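Local coordinates for protein ectonucleoside triphosphate diphosphohydrolase 4 (Homo sapiens, PDB 6WG5) that belongs to the GDA1/CD39 nucleoside phosphatase family, whose members share the actin-like ATPase fold, at residues Phe56-Pro61 with Leu71-Met76. Residues are numbered along the deposited sequence; the frame is centred on the assembly and turned at random.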
loop_
_atom_site.group_PDB
_atom_site.type_symbol
_atom_site.label_atom_id
_atom_site.label_comp_id
_atom_site.label_asym_id
_atom_site.label_seq_id
_atom_site.Cartn_x
_atom_site.Cartn_y
_atom_site.Cartn_z
ATOM N N PHE A 56 -3.192 -12.738 -11.168
ATOM C CA PHE A 56 -1.745 -12.844 -11.300
ATOM C C PHE A 56 -1.352 -14.307 -11.178
ATOM O O PHE A 56 -1.807 -14.998 -10.262
ATOM C CB PHE A 56 -1.017 -12.026 -10.226
ATOM C CG PHE A 56 -1.401 -10.574 -10.196
ATOM C CD1 PHE A 56 -0.594 -9.619 -10.791
ATOM C CD2 PHE A 56 -2.560 -10.163 -9.561
ATOM C CE1 PHE A 56 -0.944 -8.283 -10.760
ATOM C CE2 PHE A 56 -2.914 -8.829 -9.528
ATOM C CZ PHE A 56 -2.105 -7.888 -10.128
ATOM N N VAL A 57 -0.510 -14.775 -12.094
ATOM C CA VAL A 57 0.057 -16.117 -12.023
ATOM C C VAL A 57 1.493 -15.989 -11.537
ATOM O O VAL A 57 2.304 -15.280 -12.146
ATOM C CB VAL A 57 -0.007 -16.835 -13.379
ATOM C CG1 VAL A 57 0.597 -18.232 -13.270
ATOM C CG2 VAL A 57 -1.443 -16.916 -13.872
ATOM N N TYR A 58 1.804 -16.671 -10.440
ATOM C CA TYR A 58 3.148 -16.716 -9.893
ATOM C C TYR A 58 3.706 -18.124 -10.026
ATOM O O TYR A 58 2.972 -19.111 -9.926
ATOM C CB TYR A 58 3.161 -16.296 -8.420
ATOM C CG TYR A 58 2.693 -14.879 -8.188
ATOM C CD1 TYR A 58 3.581 -13.816 -8.255
ATOM C CD2 TYR A 58 1.364 -14.607 -7.901
ATOM C CE1 TYR A 58 3.159 -12.521 -8.045
ATOM C CE2 TYR A 58 0.932 -13.313 -7.689
ATOM C CZ TYR A 58 1.835 -12.274 -7.762
ATOM O OH TYR A 58 1.413 -10.983 -7.551
ATOM N N CYS A 59 5.012 -18.210 -10.256
ATOM C CA CYS A 59 5.700 -19.486 -10.328
ATOM C C CYS A 59 6.969 -19.424 -9.492
ATOM O O CYS A 59 7.434 -18.348 -9.107
ATOM C CB CYS A 59 6.033 -19.867 -11.778
ATOM S SG CYS A 59 7.035 -18.654 -12.665
ATOM N N TRP A 60 7.522 -20.601 -9.204
ATOM C CA TRP A 60 8.749 -20.702 -8.427
ATOM C C TRP A 60 9.387 -22.053 -8.702
ATOM O O TRP A 60 8.677 -23.013 -9.020
ATOM C CB TRP A 60 8.473 -20.538 -6.925
ATOM C CG TRP A 60 7.417 -21.460 -6.385
ATOM C CD1 TRP A 60 7.603 -22.716 -5.883
ATOM C CD2 TRP A 60 6.013 -21.193 -6.285
ATOM N NE1 TRP A 60 6.401 -23.247 -5.479
ATOM C CE2 TRP A 60 5.410 -22.332 -5.715
ATOM C CE3 TRP A 60 5.208 -20.100 -6.622
ATOM C CZ2 TRP A 60 4.039 -22.410 -5.477
ATOM C CZ3 TRP A 60 3.847 -20.179 -6.385
ATOM C CH2 TRP A 60 3.277 -21.325 -5.818
ATOM N N PRO A 61 10.705 -22.162 -8.595
ATOM C CA PRO A 61 11.369 -23.458 -8.744
ATOM C C PRO A 61 11.300 -24.242 -7.438
ATOM O O PRO A 61 10.795 -23.766 -6.423
ATOM C CB PRO A 61 12.803 -23.069 -9.098
ATOM C CG PRO A 61 13.012 -21.781 -8.381
ATOM C CD PRO A 61 11.675 -21.076 -8.367
ATOM N N LEU A 71 10.365 -19.414 -0.547
ATOM C CA LEU A 71 10.235 -19.762 -1.953
ATOM C C LEU A 71 10.710 -18.608 -2.829
ATOM O O LEU A 71 10.612 -17.434 -2.460
ATOM C CB LEU A 71 8.783 -20.112 -2.287
ATOM C CG LEU A 71 8.207 -21.360 -1.618
ATOM C CD1 LEU A 71 6.741 -21.530 -1.991
ATOM C CD2 LEU A 71 9.002 -22.598 -2.003
ATOM N N ASP A 72 11.233 -18.955 -4.003
ATOM C CA ASP A 72 11.708 -17.960 -4.964
ATOM C C ASP A 72 10.574 -17.619 -5.930
ATOM O O ASP A 72 10.607 -17.917 -7.126
ATOM C CB ASP A 72 12.939 -18.481 -5.695
ATOM C CG ASP A 72 13.728 -17.379 -6.365
ATOM O OD1 ASP A 72 13.245 -16.227 -6.386
ATOM O OD2 ASP A 72 14.832 -17.665 -6.876
ATOM N N ILE A 73 9.549 -16.974 -5.379
ATOM C CA ILE A 73 8.330 -16.685 -6.127
ATOM C C ILE A 73 8.566 -15.506 -7.060
ATOM O O ILE A 73 9.175 -14.497 -6.682
ATOM C CB ILE A 73 7.159 -16.417 -5.162
ATOM C CG1 ILE A 73 6.869 -17.676 -4.342
ATOM C CG2 ILE A 73 5.915 -15.968 -5.932
ATOM C CD1 ILE A 73 5.676 -17.564 -3.413
ATOM N N ARG A 74 8.069 -15.636 -8.291
ATOM C CA ARG A 74 8.166 -14.596 -9.304
ATOM C C ARG A 74 6.893 -14.602 -10.134
ATOM O O ARG A 74 6.183 -15.608 -10.210
ATOM C CB ARG A 74 9.372 -14.805 -10.229
ATOM C CG ARG A 74 10.685 -15.067 -9.518
ATOM C CD ARG A 74 11.719 -15.628 -10.479
ATOM N NE ARG A 74 13.028 -15.776 -9.848
ATOM C CZ ARG A 74 13.913 -14.791 -9.718
ATOM N NH1 ARG A 74 13.636 -13.575 -10.171
ATOM N NH2 ARG A 74 15.078 -15.024 -9.129
ATOM N N GLN A 75 6.606 -13.467 -10.761
ATOM C CA GLN A 75 5.518 -13.418 -11.726
ATOM C C GLN A 75 5.843 -14.304 -12.919
ATOM O O GLN A 75 6.961 -14.287 -13.443
ATOM C CB GLN A 75 5.276 -11.985 -12.201
ATOM C CG GLN A 75 4.516 -11.115 -11.223
ATOM C CD GLN A 75 3.960 -9.869 -11.882
ATOM O OE1 GLN A 75 2.873 -9.892 -12.458
ATOM N NE2 GLN A 75 4.708 -8.774 -11.806
ATOM N N MET A 76 4.859 -15.089 -13.350
ATOM C CA MET A 76 5.041 -15.901 -14.543
ATOM C C MET A 76 5.257 -15.004 -15.756
ATOM O O MET A 76 4.730 -13.890 -15.837
ATOM C CB MET A 76 3.831 -16.807 -14.766
ATOM C CG MET A 76 4.036 -17.835 -15.864
ATOM S SD MET A 76 2.580 -18.849 -16.167
ATOM C CE MET A 76 3.223 -19.978 -17.402
HETATM O O HOH W 1 11.849 -21.847 -4.660
#
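A chi1 of 53° puts W60 CG between its own backbone N and carbonyl carbon, and with chi2 at 89° the indole lies against L71 and I73. L71 CD1 lies over one face of the indole, 4.0 Å from the centroid of its five-membered ring, a CH-pi contact displaced toward the rim. I73 runs beside the indole in the same direction, its CG1 3.7 Å from W60 CE3; its other branch, CG2 anti to the backbone N, reaches Y58 CB at 3.7 Å. The Q75 methylene CG rests against Y58 CE1. V57 and M76 extend side by side, pointing the same way, with V57 CG1 3.6 Å from M76 SD. Between these groups the backbones join as a short antiparallel ladder. C59 and R74 form its hydrogen-bonded pair: C59 N donates to R74 O and R74 N to C59 O, each at 2.9 Å. M76 N gives a third bond to V57 O, 2.8 Å long. Past the ladder D72 centres an inverse gamma turn, and a water bridges P61 O and D72 N. R74 NH2 makes a long, weak salt bridge to D72 OD2 within its own segment. The ladder puts strand 74-75 on strand 53-61, which also pairs with strands 40-48 and 85-88 in a mixed sheet. Helix 479-487 packs on Y58 and I73, and T480 OG1 is hydrogen-bonded to Y58 OH. The chemistry thus divides: main-chain bonds fix the register, whereas apolar contacts join the side chains, L71 and I73 against the W60 indole, I73 against Y58 next to the helix, and V57 against M76.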